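Local coordinates for protein Bpsl2520 (Burkholderia pseudomallei K96243, PDB 6F03) that is of unknown function but is a secreted antigen of the uncharacterized bacterial DUF2059 family, at residues A44-L49 with A132-Y137; A76-A81 with N103-L108. All blocks are in the same frame, centred on the assembly; numbering follows the deposited sequence.

Interaction 1 of 2, residues A44-L49 with A132-Y137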
ATOM      1  N   ALA B  44      23.744  -9.021  18.605  1.00 32.16           N
ATOM      2  CA  ALA B  44      23.878 -10.427  18.241  1.00 31.91           C
ATOM      3  C   ALA B  44      22.530 -11.131  18.235  1.00 29.59           C
ATOM      4  O   ALA B  44      22.299 -12.022  17.419  1.00 30.76           O
ATOM      5  CB  ALA B  44      24.847 -11.129  19.193  1.00 33.22           C
ATOM      6  N   ALA B  45      21.617 -10.742  19.121  1.00 29.10           N
ATOM      7  CA  ALA B  45      20.294 -11.360  19.098  1.00 27.77           C
ATOM      8  C   ALA B  45      19.531 -10.956  17.845  1.00 27.54           C
ATOM      9  O   ALA B  45      18.890 -11.793  17.197  1.00 28.88           O
ATOM     10  CB  ALA B  45      19.516 -10.979  20.364  1.00 25.88           C
ATOM     11  N   ILE B  46      19.622  -9.682  17.463  1.00 27.09           N
ATOM     12  CA  ILE B  46      18.929  -9.229  16.268  1.00 23.92           C
ATOM     13  C   ILE B  46      19.509  -9.891  15.029  1.00 26.42           C
ATOM     14  O   ILE B  46      18.773 -10.261  14.101  1.00 29.57           O
ATOM     15  CB  ILE B  46      18.964  -7.698  16.172  1.00 23.69           C
ATOM     16  CG1 ILE B  46      18.068  -7.101  17.261  1.00 29.40           C
ATOM     17  CG2 ILE B  46      18.537  -7.274  14.796  1.00 20.20           C
ATOM     18  CD1 ILE B  46      18.248  -5.582  17.494  1.00 28.79           C
ATOM     19  N   LYS B  47      20.827 -10.038  14.977  1.00 24.24           N
ATOM     20  CA  LYS B  47      21.417 -10.728  13.839  1.00 29.99           C
ATOM     21  C   LYS B  47      20.820 -12.128  13.672  1.00 29.96           C
ATOM     22  O   LYS B  47      20.525 -12.549  12.549  1.00 26.79           O
ATOM     23  CB  LYS B  47      22.939 -10.775  13.993  1.00 33.09           C
ATOM     24  CG  LYS B  47      23.666 -11.520  12.882  1.00 38.59           C
ATOM     25  CD  LYS B  47      25.136 -11.617  13.215  1.00 46.27           C
ATOM     26  CE  LYS B  47      25.896 -12.413  12.184  1.00 52.68           C
ATOM     27  NZ  LYS B  47      27.099 -13.029  12.822  1.00 57.13           N
ATOM     28  N   ASP B  48      20.638 -12.871  14.772  1.00 29.71           N
ATOM     29  CA  ASP B  48      19.985 -14.175  14.663  1.00 31.14           C
ATOM     30  C   ASP B  48      18.518 -14.050  14.253  1.00 30.10           C
ATOM     31  O   ASP B  48      18.021 -14.866  13.467  1.00 29.45           O
ATOM     32  CB  ASP B  48      20.124 -14.961  15.962  1.00 38.75           C
ATOM     33  CG  ASP B  48      21.530 -15.520  16.151  1.00 47.28           C
ATOM     34  OD1 ASP B  48      22.316 -15.487  15.174  1.00 47.84           O
ATOM     35  OD2 ASP B  48      21.841 -16.017  17.259  1.00 53.27           O
ATOM     36  N   LEU B  49      17.806 -13.034  14.747  1.00 27.85           N
ATOM     37  CA  LEU B  49      16.416 -12.869  14.334  1.00 25.29           C
ATOM     38  C   LEU B  49      16.323 -12.561  12.844  1.00 26.38           C
ATOM     39  O   LEU B  49      15.491 -13.129  12.139  1.00 25.63           O
ATOM     40  CB  LEU B  49      15.734 -11.774  15.151  1.00 27.82           C
ATOM     41  CG  LEU B  49      14.263 -11.553  14.781  1.00 31.92           C
ATOM     42  CD1 LEU B  49      13.546 -12.858  14.769  1.00 36.45           C
ATOM     43  CD2 LEU B  49      13.580 -10.617  15.750  1.00 33.83           C
ATOM     44  N   ALA B 132      15.227  -0.567  13.490  1.00 25.60           N
ATOM     45  CA  ALA B 132      13.801  -0.705  13.776  1.00 25.71           C
ATOM     46  C   ALA B 132      13.541  -1.774  14.851  1.00 26.47           C
ATOM     47  O   ALA B 132      12.724  -1.563  15.757  1.00 22.81           O
ATOM     48  CB  ALA B 132      13.038  -1.039  12.497  1.00 22.81           C
ATOM     49  N   TYR B 133      14.212  -2.934  14.766  1.00 22.89           N
ATOM     50  CA  TYR B 133      13.975  -3.962  15.782  1.00 27.60           C
ATOM     51  C   TYR B 133      14.474  -3.522  17.148  1.00 29.22           C
ATOM     52  O   TYR B 133      13.812  -3.766  18.158  1.00 29.88           O
ATOM     53  CB  TYR B 133      14.616  -5.296  15.386  1.00 25.51           C
ATOM     54  CG  TYR B 133      13.686  -6.085  14.500  1.00 30.39           C
ATOM     55  CD1 TYR B 133      12.630  -6.816  15.046  1.00 34.30           C
ATOM     56  CD2 TYR B 133      13.817  -6.044  13.104  1.00 27.44           C
ATOM     57  CE1 TYR B 133      11.748  -7.522  14.228  1.00 34.42           C
ATOM     58  CE2 TYR B 133      12.949  -6.734  12.279  1.00 29.09           C
ATOM     59  CZ  TYR B 133      11.916  -7.470  12.842  1.00 34.08           C
ATOM     60  OH  TYR B 133      11.041  -8.142  12.019  1.00 34.61           O
ATOM     61  N   ALA B 134      15.632  -2.865  17.204  1.00 31.64           N
ATOM     62  CA  ALA B 134      16.179  -2.463  18.494  1.00 33.68           C
ATOM     63  C   ALA B 134      15.292  -1.434  19.183  1.00 33.18           C
ATOM     64  O   ALA B 134      15.282  -1.348  20.418  1.00 32.36           O
ATOM     65  CB  ALA B 134      17.597  -1.912  18.312  1.00 33.69           C
ATOM     66  N   LYS B 135      14.593  -0.617  18.396  1.00 35.05           N
ATOM     67  CA  LYS B 135      13.752   0.451  18.924  1.00 35.18           C
ATOM     68  C   LYS B 135      12.476  -0.077  19.575  1.00 32.71           C
ATOM     69  O   LYS B 135      12.030   0.463  20.593  1.00 30.33           O
ATOM     70  CB  LYS B 135      13.408   1.418  17.796  1.00 35.58           C
ATOM     71  CG  LYS B 135      12.434   2.531  18.142  1.00 40.33           C
ATOM     72  CD  LYS B 135      12.234   3.393  16.888  1.00 42.33           C
ATOM     73  CE  LYS B 135      11.174   4.460  17.059  1.00 46.17           C
ATOM     74  NZ  LYS B 135      10.978   5.192  15.764  1.00 49.76           N
ATOM     75  N   TYR B 136      11.841  -1.085  18.985  1.00 30.76           N
ATOM     76  CA  TYR B 136      10.534  -1.505  19.473  1.00 32.13           C
ATOM     77  C   TYR B 136      10.574  -2.771  20.336  1.00 28.63           C
ATOM     78  O   TYR B 136       9.577  -3.090  20.989  1.00 26.37           O
ATOM     79  CB  TYR B 136       9.576  -1.705  18.292  1.00 30.61           C
ATOM     80  CG  TYR B 136       9.204  -0.417  17.601  1.00 35.46           C
ATOM     81  CD1 TYR B 136       8.279   0.475  18.167  1.00 37.51           C
ATOM     82  CD2 TYR B 136       9.787  -0.071  16.388  1.00 34.50           C
ATOM     83  CE1 TYR B 136       7.953   1.677  17.524  1.00 36.20           C
ATOM     84  CE2 TYR B 136       9.458   1.110  15.749  1.00 34.51           C
ATOM     85  CZ  TYR B 136       8.542   1.974  16.318  1.00 36.87           C
ATOM     86  OH  TYR B 136       8.235   3.143  15.660  1.00 43.13           O
ATOM     87  N   TYR B 137      11.684  -3.501  20.362  1.00 26.48           N
ATOM     88  CA  TYR B 137      11.718  -4.769  21.079  1.00 24.07           C
ATOM     89  C   TYR B 137      12.893  -4.789  22.040  1.00 25.26           C
ATOM     90  O   TYR B 137      13.968  -4.257  21.748  1.00 26.43           O
ATOM     91  CB  TYR B 137      11.842  -5.963  20.127  1.00 20.85           C
ATOM     92  CG  TYR B 137      10.616  -6.285  19.282  1.00 23.33           C
ATOM     93  CD1 TYR B 137       9.440  -6.757  19.852  1.00 25.10           C
ATOM     94  CD2 TYR B 137      10.657  -6.163  17.913  1.00 20.79           C
ATOM     95  CE1 TYR B 137       8.330  -7.077  19.065  1.00 24.55           C
ATOM     96  CE2 TYR B 137       9.567  -6.481  17.127  1.00 24.26           C
ATOM     97  CZ  TYR B 137       8.413  -6.941  17.687  1.00 26.53           C
ATOM     98  OH  TYR B 137       7.340  -7.275  16.858  1.00 25.39           O
TER

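Interaction 2 of 2, residues A76-A81 with N103-L108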
ATOM      1  N   ALA B  76       4.974  12.336 -14.117  1.00 43.49           N
ATOM      2  CA  ALA B  76       4.848  13.596 -13.386  1.00 42.23           C
ATOM      3  C   ALA B  76       6.157  14.369 -13.363  1.00 43.50           C
ATOM      4  O   ALA B  76       6.141  15.605 -13.390  1.00 46.13           O
ATOM      5  CB  ALA B  76       4.346  13.355 -11.963  1.00 37.25           C
ATOM      6  N   ILE B  77       7.298  13.674 -13.298  1.00 38.89           N
ATOM      7  CA  ILE B  77       8.573  14.385 -13.305  1.00 36.97           C
ATOM      8  C   ILE B  77       8.854  14.967 -14.695  1.00 39.88           C
ATOM      9  O   ILE B  77       9.377  16.081 -14.821  1.00 38.98           O
ATOM     10  CB  ILE B  77       9.722  13.476 -12.839  1.00 33.04           C
ATOM     11  CG1 ILE B  77       9.476  12.935 -11.417  1.00 34.61           C
ATOM     12  CG2 ILE B  77      11.055  14.235 -12.863  1.00 28.70           C
ATOM     13  CD1 ILE B  77      10.482  11.852 -11.016  1.00 32.49           C
ATOM     14  N   LEU B  78       8.529  14.221 -15.754  1.00 38.13           N
ATOM     15  CA  LEU B  78       8.722  14.739 -17.104  1.00 40.94           C
ATOM     16  C   LEU B  78       7.813  15.933 -17.363  1.00 43.38           C
ATOM     17  O   LEU B  78       8.235  16.926 -17.976  1.00 43.94           O
ATOM     18  CB  LEU B  78       8.480  13.642 -18.138  1.00 40.60           C
ATOM     19  CG  LEU B  78       8.622  14.109 -19.596  1.00 40.15           C
ATOM     20  CD1 LEU B  78       9.984  14.734 -19.862  1.00 38.06           C
ATOM     21  CD2 LEU B  78       8.361  12.973 -20.561  1.00 40.12           C
ATOM     22  N   SER B  79       6.571  15.863 -16.887  1.00 46.82           N
ATOM     23  CA  SER B  79       5.683  17.015 -16.965  1.00 51.44           C
ATOM     24  C   SER B  79       6.291  18.232 -16.260  1.00 51.86           C
ATOM     25  O   SER B  79       6.280  19.343 -16.801  1.00 52.04           O
ATOM     26  CB  SER B  79       4.322  16.650 -16.373  1.00 53.13           C
ATOM     27  OG  SER B  79       3.434  17.749 -16.403  1.00 57.80           O
ATOM     28  N   ASP B  80       6.843  18.045 -15.051  1.00 52.97           N
ATOM     29  CA  ASP B  80       7.469  19.176 -14.358  1.00 53.21           C
ATOM     30  C   ASP B  80       8.662  19.737 -15.133  1.00 47.44           C
ATOM     31  O   ASP B  80       8.845  20.956 -15.197  1.00 43.23           O
ATOM     32  CB  ASP B  80       7.912  18.799 -12.936  1.00 59.30           C
ATOM     33  CG  ASP B  80       6.759  18.750 -11.939  1.00 64.36           C
ATOM     34  OD1 ASP B  80       5.654  19.245 -12.244  1.00 67.30           O
ATOM     35  OD2 ASP B  80       6.981  18.273 -10.812  1.00 66.54           O
ATOM     36  N   ALA B  81       9.519  18.871 -15.674  1.00 41.84           N
ATOM     37  CA  ALA B  81      10.665  19.368 -16.427  1.00 41.93           C
ATOM     38  C   ALA B  81      10.219  20.160 -17.655  1.00 42.03           C
ATOM     39  O   ALA B  81      10.887  21.121 -18.056  1.00 34.79           O
ATOM     40  CB  ALA B  81      11.572  18.215 -16.845  1.00 37.53           C
ATOM     41  N   ASN B 103       8.924   8.681 -26.763  1.00 54.71           N
ATOM     42  CA  ASN B 103      10.340   8.358 -26.641  1.00 53.71           C
ATOM     43  C   ASN B 103      10.896   8.588 -25.243  1.00 51.64           C
ATOM     44  O   ASN B 103      11.584   7.718 -24.701  1.00 50.83           O
ATOM     45  CB  ASN B 103      11.150   9.186 -27.651  1.00 57.81           C
ATOM     46  CG  ASN B 103      10.702   8.968 -29.090  1.00 63.29           C
ATOM     47  OD1 ASN B 103      10.086   7.952 -29.417  1.00 65.38           O
ATOM     48  ND2 ASN B 103      10.997   9.940 -29.956  1.00 63.14           N
ATOM     49  N   ALA B 104      10.609   9.742 -24.638  1.00 47.45           N
ATOM     50  CA  ALA B 104      11.249  10.094 -23.375  1.00 45.90           C
ATOM     51  C   ALA B 104      10.730   9.237 -22.222  1.00 45.51           C
ATOM     52  O   ALA B 104      11.514   8.753 -21.400  1.00 46.36           O
ATOM     53  CB  ALA B 104      11.027  11.576 -23.078  1.00 42.05           C
ATOM     54  N   VAL B 105       9.411   9.044 -22.143  1.00 44.23           N
ATOM     55  CA  VAL B 105       8.835   8.315 -21.013  1.00 46.12           C
ATOM     56  C   VAL B 105       9.357   6.886 -20.955  1.00 48.41           C
ATOM     57  O   VAL B 105       9.835   6.469 -19.887  1.00 51.03           O
ATOM     58  CB  VAL B 105       7.299   8.393 -21.065  1.00 45.16           C
ATOM     59  CG1 VAL B 105       6.673   7.426 -20.068  1.00 42.50           C
ATOM     60  CG2 VAL B 105       6.834   9.829 -20.802  1.00 43.23           C
ATOM     61  N   PRO B 106       9.336   6.104 -22.040  1.00 50.20           N
ATOM     62  CA  PRO B 106       9.913   4.753 -21.970  1.00 49.97           C
ATOM     63  C   PRO B 106      11.379   4.756 -21.565  1.00 48.05           C
ATOM     64  O   PRO B 106      11.829   3.834 -20.869  1.00 45.41           O
ATOM     65  CB  PRO B 106       9.729   4.222 -23.402  1.00 52.41           C
ATOM     66  CG  PRO B 106       8.607   5.029 -23.968  1.00 51.65           C
ATOM     67  CD  PRO B 106       8.748   6.391 -23.360  1.00 47.99           C
ATOM     68  N   LYS B 107      12.140   5.762 -22.005  1.00 44.95           N
ATOM     69  CA  LYS B 107      13.556   5.841 -21.657  1.00 46.24           C
ATOM     70  C   LYS B 107      13.754   6.241 -20.194  1.00 43.76           C
ATOM     71  O   LYS B 107      14.678   5.752 -19.530  1.00 38.64           O
ATOM     72  CB  LYS B 107      14.249   6.831 -22.586  1.00 48.51           C
ATOM     73  CG  LYS B 107      15.721   7.086 -22.311  1.00 53.02           C
ATOM     74  CD  LYS B 107      16.269   8.028 -23.378  1.00 58.82           C
ATOM     75  CE  LYS B 107      17.750   8.325 -23.209  1.00 62.33           C
ATOM     76  NZ  LYS B 107      18.221   9.230 -24.313  1.00 64.85           N
ATOM     77  N   LEU B 108      12.920   7.154 -19.687  1.00 42.78           N
ATOM     78  CA  LEU B 108      13.024   7.546 -18.283  1.00 41.90           C
ATOM     79  C   LEU B 108      12.560   6.428 -17.360  1.00 40.33           C
ATOM     80  O   LEU B 108      13.183   6.178 -16.324  1.00 36.99           O
ATOM     81  CB  LEU B 108      12.216   8.816 -18.024  1.00 40.88           C
ATOM     82  CG  LEU B 108      12.758  10.119 -18.602  1.00 44.03           C
ATOM     83  CD1 LEU B 108      11.794  11.245 -18.323  1.00 43.43           C
ATOM     84  CD2 LEU B 108      14.112  10.429 -17.987  1.00 44.96           C
TER

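Interaction 1 of 2, residues A44-L49 with A132-Y137
A134 O and Y137 O both accept hydrogen bonds from K42 NZ, so one lysine of helix 40-52 holds two carbonyls at the end of helix 119-136, and the methyl of the same A134 meets I46. Y137 is the first residue to leave helical geometry there. Between the two segments themselves the contact is apolar. I46 reaches across with its longer branch: CG1 lies beside the backbone N and the chain then extends (chi2 167°), carrying CD1 to 3.8 Å from A134 CB and 4.2 Å from Y133 CB. The same methyl therefore rests on the A134 methyl and on the first carbon of the Y133 side chain. One turn further along, L49 meets the tyrosine ring instead. With CG anti to the backbone N, its CD2 comes to 3.9 Å from CE1 of Y133, approaching the ring obliquely, and the two side chains cross at about a right angle. The far end of that ring is also fixed, because Y133 OH is hydrogen-bonded to Q161 of the second subunit. The axes of the short segments pass 10.6 Å apart at 120°, and I46 and Y133 have the nearest CA atoms. Helix 139-150 packs on the same side chains of helix 40-52, I142 against I46 and T146 and Y149 against L49, so the contact lies where three helices of the chain converge beside the second subunit.

Interaction 2 of 2, residues A76-A81 with N103-L108
The axes of segments 76-81 and 103-108 approach to 10.8 Å and run at 129° to each other, with the CA atoms of L78 and V105 nearest across the gap at 7.5 Å. They belong to consecutive helices, 55-84 and 90-111, which form a splayed helical hairpin in this all-helical fold. The contact is apolar, and within 76-81 it rests on L78, set against three residues of the second helix. The first bond of L78 points toward the partner helix, and chi1 of 178° sets CG opposite the backbone N, so that CD2 reaches A104 and V105. The leucine packs against A104, V105 and L108, which span one turn. Its CD2 methyl makes two contacts, with A104 CB at 3.9 Å and with CG2 of the following residue, V105, whereas the base of the leucine is met by L108, whose CD1 comes to 4.1 Å from L78 CB. L78, A104 and L108 are buried and V105 is only partly so. The second helix is kinked at this level: P106, a proline with no N-H to donate, makes no bond to the preceding turn, and the K107 N to N103 O bond beside it is weak, although L108 N still bonds A104 O at 2.7 Å. The second subunit covers the neighbouring surface, with its T184 on I77 and its Q187 on L108, and its E191 forms a salt bridge with K107 NZ. The closest pair between the two segments is methyl to methyl: CD2 of L78 against CG2 of V105, the branch lying beside the valine's backbone N, at 3.5 Å.

How the interactions relate
From the N terminus the chain enters helix 40-52, which carries the first half of interaction 1, and passes directly into the long helix 55-84, which carries the first half of interaction 2. Helix 90-111 then turns back and closes the short loop of interaction 2, and helix 119-136 follows to close the much longer loop of interaction 1. Interaction 2 is thus nested inside the loop that interaction 1 closes. Their centres are 41 Å apart, on opposite sides of the chain's centre, and they do not touch. One ties an early helix to the DUF2059 region, the other joins two successive helices, and each borders the second subunit.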